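Local coordinates for protein SusD homolog (Bacteroides thetaiotaomicron, PDB 3EHM) that probably binds mucin O-glycans as a SusD-family outer-membrane lipoprotein and so takes part in their utilization by a gut symbiont, at residues 63-67 / 274-278; 124-128 / 200-204; 190-194 / 244-248; 364-368 / 417-421; 406-411 / 463-468. One frame throughout, in Å; residues are numbered along the deposited sequence.

Contact 1 (63-67 / 274-278); sequences YIGYF and ATIWG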
# COMPACT_ATOMS: atom_id res chain seq x y z
N TYR A 63 5.34 -3.72 9.25
CA TYR A 63 6.47 -4.42 8.66
C TYR A 63 7.48 -3.44 8.03
O TYR A 63 8.68 -3.52 8.30
CB TYR A 63 6.00 -5.38 7.57
CG TYR A 63 4.97 -6.42 7.99
CD1 TYR A 63 4.09 -6.96 7.05
CD2 TYR A 63 4.87 -6.86 9.31
CE1 TYR A 63 3.13 -7.90 7.41
CE2 TYR A 63 3.91 -7.80 9.69
CZ TYR A 63 3.05 -8.32 8.73
OH TYR A 63 2.08 -9.23 9.09
N ILE A 64 6.99 -2.53 7.19
CA ILE A 64 7.85 -1.58 6.50
C ILE A 64 8.20 -0.31 7.27
O ILE A 64 8.84 0.59 6.73
CB ILE A 64 7.25 -1.16 5.15
CG1 ILE A 64 5.91 -0.45 5.38
CG2 ILE A 64 7.10 -2.39 4.25
CD1 ILE A 64 5.17 -0.12 4.12
N GLY A 65 7.75 -0.22 8.51
CA GLY A 65 8.11 0.94 9.31
C GLY A 65 7.34 2.23 9.17
O GLY A 65 7.84 3.29 9.59
N TYR A 66 6.16 2.19 8.56
CA TYR A 66 5.33 3.39 8.46
C TYR A 66 4.83 3.61 9.88
O TYR A 66 4.73 4.74 10.37
CB TYR A 66 4.10 3.16 7.57
CG TYR A 66 4.24 3.51 6.10
CD1 TYR A 66 3.14 3.40 5.25
CD2 TYR A 66 5.44 3.97 5.57
CE1 TYR A 66 3.23 3.73 3.91
CE2 TYR A 66 5.55 4.30 4.21
CZ TYR A 66 4.43 4.18 3.39
OH TYR A 66 4.50 4.51 2.06
N PHE A 67 4.49 2.50 10.54
CA PHE A 67 3.97 2.53 11.90
C PHE A 67 4.72 1.58 12.81
O PHE A 67 5.45 0.70 12.35
CB PHE A 67 2.49 2.11 11.92
CG PHE A 67 1.65 2.77 10.88
CD1 PHE A 67 1.14 2.04 9.81
CD2 PHE A 67 1.39 4.13 10.94
CE1 PHE A 67 0.38 2.66 8.82
CE2 PHE A 67 0.63 4.76 9.96
CZ PHE A 67 0.13 4.02 8.89
N ALA A 274 9.70 3.34 13.03
CA ALA A 274 11.13 3.67 13.05
C ALA A 274 11.72 3.91 11.67
O ALA A 274 12.48 4.85 11.46
CB ALA A 274 11.91 2.57 13.75
N THR A 275 11.35 3.07 10.71
CA THR A 275 11.88 3.21 9.36
C THR A 275 11.54 4.57 8.74
O THR A 275 12.43 5.29 8.30
CB THR A 275 11.35 2.10 8.44
OG1 THR A 275 11.70 0.83 8.99
CG2 THR A 275 11.98 2.23 7.05
N ILE A 276 10.26 4.92 8.69
CA ILE A 276 9.90 6.18 8.08
C ILE A 276 10.49 7.35 8.88
O ILE A 276 10.89 8.36 8.30
CB ILE A 276 8.36 6.32 7.93
CG1 ILE A 276 8.04 7.51 7.02
CG2 ILE A 276 7.69 6.47 9.29
CD1 ILE A 276 6.58 7.61 6.63
N TRP A 277 10.58 7.21 10.20
CA TRP A 277 11.16 8.28 11.00
C TRP A 277 12.62 8.47 10.61
O TRP A 277 13.09 9.59 10.45
CB TRP A 277 11.10 7.96 12.49
CG TRP A 277 12.01 8.86 13.29
CD1 TRP A 277 11.76 10.15 13.67
CD2 TRP A 277 13.34 8.56 13.74
NE1 TRP A 277 12.86 10.67 14.31
CE2 TRP A 277 13.84 9.72 14.37
CE3 TRP A 277 14.16 7.42 13.65
CZ2 TRP A 277 15.13 9.78 14.92
CZ3 TRP A 277 15.44 7.48 14.20
CH2 TRP A 277 15.91 8.65 14.82
N GLY A 278 13.34 7.35 10.47
CA GLY A 278 14.75 7.41 10.12
C GLY A 278 15.01 8.19 8.85
O GLY A 278 15.95 9.00 8.80
O HOH W 1 10.69 -1.77 9.28
O HOH W 2 8.12 0.54 13.12

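Contact 2 (124-128 / 200-204); sequences IANIV and WVKLA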
# COMPACT_ATOMS: atom_id res chain seq x y z
N ILE A 124 -16.90 0.87 -14.20
CA ILE A 124 -16.39 1.68 -13.10
C ILE A 124 -16.29 0.75 -11.88
O ILE A 124 -15.32 0.79 -11.13
CB ILE A 124 -17.34 2.87 -12.79
CG1 ILE A 124 -17.23 3.89 -13.92
CG2 ILE A 124 -16.99 3.50 -11.44
CD1 ILE A 124 -18.23 5.03 -13.83
N ALA A 125 -17.29 -0.11 -11.72
CA ALA A 125 -17.30 -1.07 -10.62
C ALA A 125 -16.11 -2.02 -10.79
O ALA A 125 -15.49 -2.44 -9.81
CB ALA A 125 -18.61 -1.85 -10.62
N ASN A 126 -15.79 -2.37 -12.04
CA ASN A 126 -14.67 -3.26 -12.32
C ASN A 126 -13.34 -2.61 -11.91
O ASN A 126 -12.44 -3.29 -11.41
CB ASN A 126 -14.64 -3.64 -13.80
CG ASN A 126 -15.70 -4.68 -14.17
OD1 ASN A 126 -16.21 -5.40 -13.30
ND2 ASN A 126 -16.03 -4.78 -15.45
N ILE A 127 -13.21 -1.31 -12.13
CA ILE A 127 -11.98 -0.62 -11.76
C ILE A 127 -11.82 -0.64 -10.24
O ILE A 127 -10.75 -0.97 -9.72
CB ILE A 127 -11.99 0.85 -12.23
CG1 ILE A 127 -12.00 0.90 -13.77
CG2 ILE A 127 -10.78 1.60 -11.67
CD1 ILE A 127 -12.18 2.30 -14.34
N VAL A 128 -12.89 -0.31 -9.52
CA VAL A 128 -12.85 -0.32 -8.06
C VAL A 128 -12.52 -1.73 -7.56
O VAL A 128 -11.73 -1.90 -6.63
CB VAL A 128 -14.19 0.14 -7.46
CG1 VAL A 128 -14.17 -0.00 -5.95
CG2 VAL A 128 -14.45 1.59 -7.83
N TRP A 200 -12.08 8.65 -13.83
CA TRP A 200 -12.07 7.21 -13.61
C TRP A 200 -11.13 6.54 -14.62
O TRP A 200 -10.45 5.57 -14.30
CB TRP A 200 -13.47 6.62 -13.73
CG TRP A 200 -14.24 6.72 -12.45
CD1 TRP A 200 -15.23 7.60 -12.14
CD2 TRP A 200 -14.04 5.92 -11.27
NE1 TRP A 200 -15.66 7.42 -10.85
CE2 TRP A 200 -14.94 6.39 -10.29
CE3 TRP A 200 -13.18 4.87 -10.95
CZ2 TRP A 200 -15.01 5.84 -9.00
CZ3 TRP A 200 -13.24 4.32 -9.67
CH2 TRP A 200 -14.15 4.81 -8.71
N VAL A 201 -11.10 7.09 -15.83
CA VAL A 201 -10.23 6.55 -16.87
C VAL A 201 -8.78 6.78 -16.47
O VAL A 201 -7.94 5.89 -16.61
CB VAL A 201 -10.50 7.23 -18.23
CG1 VAL A 201 -9.40 6.88 -19.22
CG2 VAL A 201 -11.86 6.78 -18.78
N LYS A 202 -8.48 7.97 -15.96
CA LYS A 202 -7.12 8.27 -15.54
C LYS A 202 -6.70 7.33 -14.42
O LYS A 202 -5.56 6.87 -14.39
CB LYS A 202 -7.02 9.72 -15.06
CG LYS A 202 -7.22 10.74 -16.17
CD LYS A 202 -7.03 12.15 -15.67
CE LYS A 202 -7.10 13.15 -16.81
NZ LYS A 202 -6.75 14.51 -16.34
N LEU A 203 -7.62 7.03 -13.51
CA LEU A 203 -7.30 6.12 -12.41
C LEU A 203 -7.01 4.74 -12.98
O LEU A 203 -6.07 4.08 -12.55
CB LEU A 203 -8.46 6.05 -11.41
CG LEU A 203 -8.36 4.95 -10.35
CD1 LEU A 203 -7.05 5.10 -9.56
CD2 LEU A 203 -9.56 5.03 -9.42
N ALA A 204 -7.81 4.31 -13.95
CA ALA A 204 -7.62 3.01 -14.58
C ALA A 204 -6.26 2.90 -15.27
O ALA A 204 -5.57 1.88 -15.15
CB ALA A 204 -8.74 2.74 -15.60

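Contact 3 (190-194 / 244-248); sequences DLIYN and SEAKI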
# COMPACT_ATOMS: atom_id res chain seq x y z
N ASP A 190 -20.83 8.33 -6.28
CA ASP A 190 -19.39 8.30 -6.56
C ASP A 190 -18.63 9.10 -5.51
O ASP A 190 -18.52 10.32 -5.61
CB ASP A 190 -19.12 8.90 -7.94
CG ASP A 190 -17.65 8.81 -8.34
OD1 ASP A 190 -16.81 8.47 -7.47
OD2 ASP A 190 -17.34 9.10 -9.51
N LEU A 191 -18.09 8.40 -4.52
CA LEU A 191 -17.35 9.06 -3.44
C LEU A 191 -15.94 9.47 -3.85
O LEU A 191 -15.26 10.15 -3.10
CB LEU A 191 -17.28 8.13 -2.22
CG LEU A 191 -18.60 7.50 -1.77
CD1 LEU A 191 -18.35 6.59 -0.56
CD2 LEU A 191 -19.60 8.59 -1.42
N ILE A 192 -15.50 9.05 -5.03
CA ILE A 192 -14.15 9.37 -5.48
C ILE A 192 -14.06 10.54 -6.46
O ILE A 192 -13.31 11.49 -6.22
CB ILE A 192 -13.48 8.16 -6.17
CG1 ILE A 192 -13.68 6.88 -5.34
CG2 ILE A 192 -11.99 8.45 -6.39
CD1 ILE A 192 -13.06 6.94 -3.96
N TYR A 193 -14.82 10.47 -7.54
CA TYR A 193 -14.76 11.51 -8.57
C TYR A 193 -16.05 12.26 -8.92
O TYR A 193 -16.12 12.92 -9.95
CB TYR A 193 -14.19 10.91 -9.85
CG TYR A 193 -12.75 10.46 -9.74
CD1 TYR A 193 -12.37 9.17 -10.12
CD2 TYR A 193 -11.75 11.34 -9.32
CE1 TYR A 193 -11.03 8.77 -10.09
CE2 TYR A 193 -10.41 10.95 -9.29
CZ TYR A 193 -10.06 9.67 -9.68
OH TYR A 193 -8.73 9.29 -9.68
N ASN A 194 -17.08 12.15 -8.08
CA ASN A 194 -18.33 12.85 -8.34
C ASN A 194 -18.89 12.60 -9.75
O ASN A 194 -19.41 13.51 -10.39
CB ASN A 194 -18.13 14.36 -8.15
CG ASN A 194 -19.45 15.12 -8.02
OD1 ASN A 194 -19.54 16.29 -8.38
ND2 ASN A 194 -20.46 14.46 -7.47
N SER A 244 -6.71 15.25 -9.74
CA SER A 244 -7.18 13.98 -10.29
C SER A 244 -6.91 12.79 -9.37
O SER A 244 -7.24 11.65 -9.71
CB SER A 244 -6.53 13.71 -11.65
OG SER A 244 -6.99 14.63 -12.63
N GLU A 245 -6.32 13.05 -8.21
CA GLU A 245 -6.00 11.97 -7.27
C GLU A 245 -7.26 11.24 -6.83
O GLU A 245 -8.33 11.83 -6.75
CB GLU A 245 -5.27 12.52 -6.05
CG GLU A 245 -6.15 13.30 -5.08
CD GLU A 245 -5.36 13.93 -3.94
OE1 GLU A 245 -4.14 13.69 -3.84
OE2 GLU A 245 -5.98 14.68 -3.15
N ALA A 246 -7.11 9.95 -6.54
CA ALA A 246 -8.24 9.14 -6.10
C ALA A 246 -8.16 8.95 -4.59
O ALA A 246 -7.25 8.29 -4.08
CB ALA A 246 -8.22 7.79 -6.79
N LYS A 247 -9.10 9.55 -3.87
CA LYS A 247 -9.13 9.42 -2.42
C LYS A 247 -10.57 9.38 -1.94
O LYS A 247 -11.49 9.81 -2.64
CB LYS A 247 -8.40 10.59 -1.74
CG LYS A 247 -9.01 11.96 -1.99
CD LYS A 247 -8.28 13.03 -1.18
CE LYS A 247 -8.87 14.42 -1.43
NZ LYS A 247 -8.64 14.88 -2.83
N ILE A 248 -10.77 8.84 -0.74
CA ILE A 248 -12.10 8.75 -0.17
C ILE A 248 -12.09 9.40 1.20
O ILE A 248 -11.15 9.22 1.98
CB ILE A 248 -12.56 7.27 -0.08
CG1 ILE A 248 -14.02 7.21 0.37
CG2 ILE A 248 -11.67 6.50 0.88
CD1 ILE A 248 -14.62 5.81 0.32
O HOH W 3 -12.96 11.96 -2.45
O HOH W 4 -10.83 11.48 -5.34

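Contact 4 (364-368 / 417-421); sequences PKTFY and SPKWD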
# COMPACT_ATOMS: atom_id res chain seq x y z
N PRO A 364 14.89 10.11 -16.20
CA PRO A 364 14.49 9.61 -14.88
C PRO A 364 14.57 10.69 -13.81
O PRO A 364 13.64 10.84 -13.01
CB PRO A 364 15.47 8.47 -14.64
CG PRO A 364 15.69 7.94 -16.02
CD PRO A 364 15.87 9.21 -16.83
N LYS A 365 15.67 11.44 -13.79
CA LYS A 365 15.87 12.50 -12.80
C LYS A 365 14.73 13.52 -12.80
O LYS A 365 14.27 13.94 -11.74
CB LYS A 365 17.19 13.23 -13.06
CG LYS A 365 17.48 14.33 -12.05
CD LYS A 365 18.74 15.09 -12.41
CE LYS A 365 19.04 16.19 -11.40
NZ LYS A 365 20.20 17.02 -11.84
N THR A 366 14.30 13.92 -13.99
CA THR A 366 13.22 14.89 -14.13
C THR A 366 11.94 14.37 -13.47
O THR A 366 11.33 15.06 -12.66
CB THR A 366 12.92 15.20 -15.61
OG1 THR A 366 14.13 15.62 -16.26
CG2 THR A 366 11.90 16.32 -15.72
N PHE A 367 11.55 13.15 -13.82
CA PHE A 367 10.35 12.55 -13.25
C PHE A 367 10.51 12.40 -11.75
O PHE A 367 9.58 12.63 -10.98
CB PHE A 367 10.07 11.17 -13.88
CG PHE A 367 9.74 11.22 -15.34
CD1 PHE A 367 8.79 12.11 -15.82
CD2 PHE A 367 10.36 10.36 -16.24
CE1 PHE A 367 8.46 12.15 -17.18
CE2 PHE A 367 10.04 10.39 -17.60
CZ PHE A 367 9.09 11.29 -18.07
N TYR A 368 11.71 12.00 -11.33
CA TYR A 368 12.03 11.81 -9.92
C TYR A 368 11.83 13.10 -9.13
O TYR A 368 11.13 13.12 -8.12
CB TYR A 368 13.49 11.37 -9.78
CG TYR A 368 14.02 11.32 -8.36
CD1 TYR A 368 13.64 10.31 -7.47
CD2 TYR A 368 14.96 12.26 -7.92
CE1 TYR A 368 14.19 10.23 -6.19
CE2 TYR A 368 15.51 12.19 -6.65
CZ TYR A 368 15.13 11.17 -5.79
OH TYR A 368 15.71 11.10 -4.56
N SER A 417 20.97 8.95 -0.38
CA SER A 417 20.45 10.28 -0.05
C SER A 417 19.37 10.71 -1.05
O SER A 417 19.11 10.02 -2.04
CB SER A 417 21.58 11.30 -0.09
OG SER A 417 22.06 11.43 -1.41
N PRO A 418 18.74 11.88 -0.82
CA PRO A 418 17.70 12.39 -1.71
C PRO A 418 18.23 12.93 -3.04
O PRO A 418 17.58 12.81 -4.08
CB PRO A 418 17.05 13.51 -0.89
CG PRO A 418 17.37 13.15 0.53
CD PRO A 418 18.79 12.67 0.42
N LYS A 419 19.42 13.54 -3.00
CA LYS A 419 20.00 14.13 -4.21
C LYS A 419 20.28 13.08 -5.28
O LYS A 419 20.99 12.11 -5.06
CB LYS A 419 21.27 14.90 -3.87
CG LYS A 419 21.83 15.70 -5.03
CD LYS A 419 23.05 16.51 -4.61
CE LYS A 419 23.65 17.24 -5.79
NZ LYS A 419 24.91 17.94 -5.39
N TRP A 420 19.72 13.31 -6.47
CA TRP A 420 19.87 12.37 -7.57
C TRP A 420 21.31 12.01 -7.94
O TRP A 420 21.63 10.84 -8.11
CB TRP A 420 19.14 12.92 -8.80
CG TRP A 420 19.20 11.99 -9.98
CD1 TRP A 420 20.07 12.05 -11.03
CD2 TRP A 420 18.37 10.85 -10.21
NE1 TRP A 420 19.83 11.02 -11.90
CE2 TRP A 420 18.79 10.26 -11.42
CE3 TRP A 420 17.30 10.27 -9.51
CZ2 TRP A 420 18.19 9.12 -11.95
CZ3 TRP A 420 16.70 9.13 -10.04
CH2 TRP A 420 17.15 8.57 -11.25
N ASP A 421 22.16 13.02 -8.07
CA ASP A 421 23.56 12.82 -8.45
C ASP A 421 24.52 12.39 -7.34
O ASP A 421 25.72 12.26 -7.58
CB ASP A 421 24.10 14.10 -9.10
CG ASP A 421 23.20 14.61 -10.22
OD1 ASP A 421 22.89 13.82 -11.14
OD2 ASP A 421 22.82 15.80 -10.17

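Contact 5 (406-411 / 463-468); sequences TYNHDL and YLMKPM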
# COMPACT_ATOMS: atom_id res chain seq x y z
N THR A 406 14.93 -2.48 24.27
CA THR A 406 16.26 -2.67 23.72
C THR A 406 16.20 -2.93 22.22
O THR A 406 15.82 -4.01 21.78
CB THR A 406 16.96 -3.86 24.40
OG1 THR A 406 17.11 -3.58 25.80
CG2 THR A 406 18.32 -4.10 23.79
N TYR A 407 16.57 -1.92 21.44
CA TYR A 407 16.55 -2.04 19.99
C TYR A 407 17.51 -1.07 19.33
O TYR A 407 17.67 0.07 19.77
CB TYR A 407 15.14 -1.76 19.45
CG TYR A 407 15.05 -1.85 17.94
CD1 TYR A 407 14.91 -3.08 17.30
CD2 TYR A 407 15.14 -0.70 17.15
CE1 TYR A 407 14.85 -3.17 15.91
CE2 TYR A 407 15.08 -0.78 15.75
CZ TYR A 407 14.94 -2.02 15.14
OH TYR A 407 14.87 -2.10 13.77
N ASN A 408 18.15 -1.53 18.26
CA ASN A 408 19.06 -0.68 17.53
C ASN A 408 19.28 -1.24 16.14
O ASN A 408 19.33 -2.46 15.93
CB ASN A 408 20.41 -0.57 18.26
CG ASN A 408 21.23 -1.83 18.17
OD1 ASN A 408 21.76 -2.16 17.11
ND2 ASN A 408 21.33 -2.55 19.28
N HIS A 409 19.39 -0.34 15.17
CA HIS A 409 19.64 -0.70 13.79
C HIS A 409 20.10 0.55 13.07
O HIS A 409 19.41 1.57 13.07
CB HIS A 409 18.37 -1.25 13.13
CG HIS A 409 18.59 -1.68 11.71
ND1 HIS A 409 18.63 -0.79 10.66
CD2 HIS A 409 18.85 -2.90 11.18
CE1 HIS A 409 18.91 -1.43 9.55
NE2 HIS A 409 19.04 -2.71 9.83
N ASP A 410 21.29 0.49 12.48
CA ASP A 410 21.82 1.63 11.77
C ASP A 410 21.29 1.61 10.34
O ASP A 410 21.83 0.92 9.48
CB ASP A 410 23.34 1.60 11.75
CG ASP A 410 23.93 2.91 11.27
OD1 ASP A 410 23.19 3.67 10.62
OD2 ASP A 410 25.11 3.18 11.54
N LEU A 411 20.24 2.37 10.11
CA LEU A 411 19.61 2.45 8.80
C LEU A 411 20.48 3.15 7.75
O LEU A 411 20.25 2.99 6.55
CB LEU A 411 18.27 3.19 8.93
CG LEU A 411 17.33 3.20 7.72
CD1 LEU A 411 16.92 1.78 7.36
CD2 LEU A 411 16.09 4.02 8.07
N TYR A 463 15.58 0.33 2.25
CA TYR A 463 16.09 -0.55 3.30
C TYR A 463 15.25 -0.25 4.53
O TYR A 463 14.90 0.90 4.78
CB TYR A 463 17.58 -0.28 3.57
CG TYR A 463 18.49 -0.68 2.42
CD1 TYR A 463 18.13 -1.70 1.54
CD2 TYR A 463 19.73 -0.06 2.25
CE1 TYR A 463 18.98 -2.09 0.50
CE2 TYR A 463 20.59 -0.45 1.22
CZ TYR A 463 20.21 -1.47 0.36
OH TYR A 463 21.06 -1.85 -0.65
N LEU A 464 14.95 -1.28 5.31
CA LEU A 464 14.10 -1.11 6.49
C LEU A 464 14.77 -1.42 7.81
O LEU A 464 15.77 -2.15 7.86
CB LEU A 464 12.87 -2.01 6.37
CG LEU A 464 12.13 -2.04 5.03
CD1 LEU A 464 11.16 -3.21 5.03
CD2 LEU A 464 11.41 -0.73 4.81
N MSE A 465 14.21 -0.87 8.88
CA MSE A 465 14.69 -1.15 10.22
C MSE A 465 14.30 -2.61 10.40
O MSE A 465 13.20 -3.01 10.01
CB MSE A 465 13.95 -0.29 11.25
CG MSE A 465 14.25 1.21 11.17
SE MSE A 465 15.85 1.69 12.14
CE MSE A 465 15.71 3.62 12.04
N LYS A 466 15.19 -3.42 10.96
CA LYS A 466 14.91 -4.84 11.15
C LYS A 466 13.86 -5.06 12.23
O LYS A 466 13.72 -4.25 13.15
CB LYS A 466 16.19 -5.58 11.54
CG LYS A 466 16.73 -5.15 12.89
CD LYS A 466 18.10 -5.74 13.18
CE LYS A 466 18.62 -5.23 14.52
NZ LYS A 466 20.11 -5.08 14.50
N PRO A 467 13.10 -6.16 12.15
CA PRO A 467 12.08 -6.42 13.17
C PRO A 467 12.71 -6.57 14.56
O PRO A 467 13.79 -7.13 14.70
CB PRO A 467 11.42 -7.70 12.68
CG PRO A 467 12.52 -8.39 11.92
CD PRO A 467 13.15 -7.26 11.16
N MSE A 468 12.03 -6.06 15.57
CA MSE A 468 12.53 -6.14 16.94
C MSE A 468 12.34 -7.54 17.50
O MSE A 468 13.19 -8.03 18.25
CB MSE A 468 11.79 -5.13 17.81
CG MSE A 468 12.28 -5.08 19.23
SE MSE A 468 11.33 -3.78 20.27
CE MSE A 468 10.13 -3.05 18.95

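Contact 1 (63-67 / 274-278)
A Schellman motif ends helix 60-63, and the turn it creates is the surface against which the start of helix 274-282 docks, an example of how a helix terminus can serve as a landing place for a distant helix. Gly65 is the residue that leaves helical geometry, with positive phi (82°). Glycine suits the position twice over: a CB at these angles would press on the preceding carbonyl oxygen, and it would also point at helix 274-282 and collide with Thr275 CB. With no CB there, the backbones close to 4.4 Å between Gly65 CA and Thr275 CA.

One direct backbone hydrogen bond joins the segments, nearly straight at 168°, from Ile276 N to Gly65 O at 3.1 Å. It uses an amide of the helix's first turn, which has no partner within its own helix.

The apolar part is small. Ile276 CD1 meets Tyr66 CD2 at 4.0 Å, while Tyr442 of helix 429-445 packs on both residues and accepts a hydrogen bond from Tyr66 OH at its backbone O.

Solvent completes the joint, next to where strand 67-69 pairs with strand 270-272. One water donates to Tyr63 O and accepts from Thr275 OG1, which is also hydrogen-bonded to Met465 N; a second donates to Phe67 O at 2.8 Å and accepts from Ala274 N at 3.2 Å.

Contact 2 (124-128 / 200-204)
Two helices of the alpha-helical part of the SusD fold, 116-140 and 197-215, meet here largely around Trp200. The axes of the short segments come no closer than 10.5 Å, and Trp200 occupies much of the space between them; the segments run in broadly the same direction and cross at 39°. With chi1 at -85° the indole is laid across toward helix 116-140. Ile124 and Ile127, one turn apart, share the same mt rotamer, yet they meet the ring differently. Ile124 CG2 sits over one face, 3.7 Å from the centroid of the six-membered ring and 11° from its normal, a CH-pi contact. Ile127 CG2 lies at the edge, 4.1 Å from Trp200 CE3, while its CD1 turns away from the ring and makes a second point of contact, 3.7 Å from both Ala204 CB and Trp200 O. Val128, with chi1 at t, brings CG2 to within 3.4 Å of Trp200 CH2. Phe29 of helix 23-36 also packs on Ile124, Val128 and Trp200, and the indole NE1 is hydrogen-bonded to Asp190 OD2. No hydrogen bond links the two segments; the side-chain contacts are apolar, so their association depends on shape complementarity, burial of hydrocarbon and the polarizable indole face.

Contact 3 (190-194 / 244-248)
An Asx turn built on Asp190 shapes the loop that leads into helix 197-215, and this loop leans on the edge of the small antiparallel sheet formed by strands 246-248 and 339-342. The case illustrates how a loop can attach to a strand without becoming another strand. Asp190 OD1 accepts from Ile192 N and from Tyr193 N, each at 2.8 Å, holding the backbone compact, while OD2 accepts hydrogen bonds from Trp200 NE1 and Gly195 N.

Instead of direct backbone hydrogen bonds, ordered water spans the gap. One water lies 3.0 Å from Leu191 O and 2.6 Å from Lys247 O, separating two carbonyls that could not bond to each other. Another accepts from Lys247 N at 3.0 Å and lies close to Ile192 O and Glu245 O.

Hydrocarbon fills the space around them. Leu191 CD1 touches Ile248 CD1 at 3.9 Å, and Ile192 packs its CG2 on Ala246 CB at 3.8 Å and its CD1 on Ile248 CB at 3.9 Å; Trp341 of the partner strand adjoins Ile192 and Ala246. Tyr193, whose ring meets Trp200 edge-to-face, reaches the residues ahead of the strand, where its OH donates to Ser244 O at 2.8 Å.

Contact 4 (364-368 / 417-421)
The first turn of helix 364-378, closed by the bond from Tyr368 N to Pro364 O at 2.8 Å, faces an irregular loop, 417-421, whose backbone stays well back: the nearest CA atoms, of Lys365 and Trp420, are 6.6 Å apart. Side chains bridge that distance. Trp420 is the wedge. Lys365 CB lies 3.6 Å from the centroid of its five-membered ring, 7° off the normal, a CH-pi contact, while Pro364 CB meets Trp420 CH2 at 3.8 Å and Tyr368 CD2 approaches Trp420 CE3 at 3.5 Å. Two polar bonds add to this. Tyr368 OH donates to Pro418 O at 2.6 Å, and, at the exposed margin, Lys365 NZ forms a long salt bridge with Asp421 OD2 at 3.3 Å. Gln433 and Ile437 of helix 429-445 also pack on Trp420. With Trp420 of the loop set against the start of helix 364-378 and against helix 429-445, the arrangement is consistent with the helical, tetratricopeptide-repeat-like part of the SusD fold.

Contact 5 (406-411 / 463-468)
Leu411 and the selenomethionine Met465 form the apolar centre, with Leu411 CD2 and Met465 CE 4.0 Å apart; Leu411 CD1 also reaches the backbone at Tyr463 O, 3.4 Å away. Beside them His409 presents a ring face to the opposing main chain: Met465 CA lies 4.2 Å from the ring centroid and 19° off its normal, a CH-pi contact. Further along, Tyr407 CD1 packs on CB of the selenomethionine Met468 at 3.8 Å.

Polar contacts begin at the tip of the Tyr407 ring, whose OH donates to Lys466 O at 2.5 Å, a short bond that fixes a buried tyrosine to a backbone carbonyl. Outermost, the Lys466 side chain passes alongside His409, with CG 3.5 Å from His409 CD2, before NZ makes a weak hydrogen bond to Asn408 O at 3.1 Å.

The segments run antiparallel, 176° apart, but with CA atoms no nearer than 6.1 Å, between His409 and Met465, they share no backbone-to-backbone hydrogen bond. Met465 N is instead hydrogen-bonded to Thr275 OG1 of helix 274-282. This is an antiparallel pairing of two irregular loops through side chains and side-chain-to-backbone bonds, in a largely helical SusD-like fold.

From the N terminus, 63-67 opens the longest of these loops, which contact 1 closes at 274-278, joining a helix-ending turn to helix 274-282. Nested within it, contacts 2 and 3 cross and touch: Trp200 NE1 and Asp190 OD2 lie 2.7 Å apart, uniting a helix pair with a loop and small sheet. Next, 364-368 opens contact 4, which ties helix 364-378 to a loop; 406-411 precedes its close at 417-421, so contacts 4 and 5 cross too. Contact 5 joins two loops, closes at 463-468 and meets contact 1, with Thr275 OG1 3.0 Å from Met465 N. Contacts 2 and 3 lie across the chain's centre from contacts 1 and 5; contact 4 touches none of them.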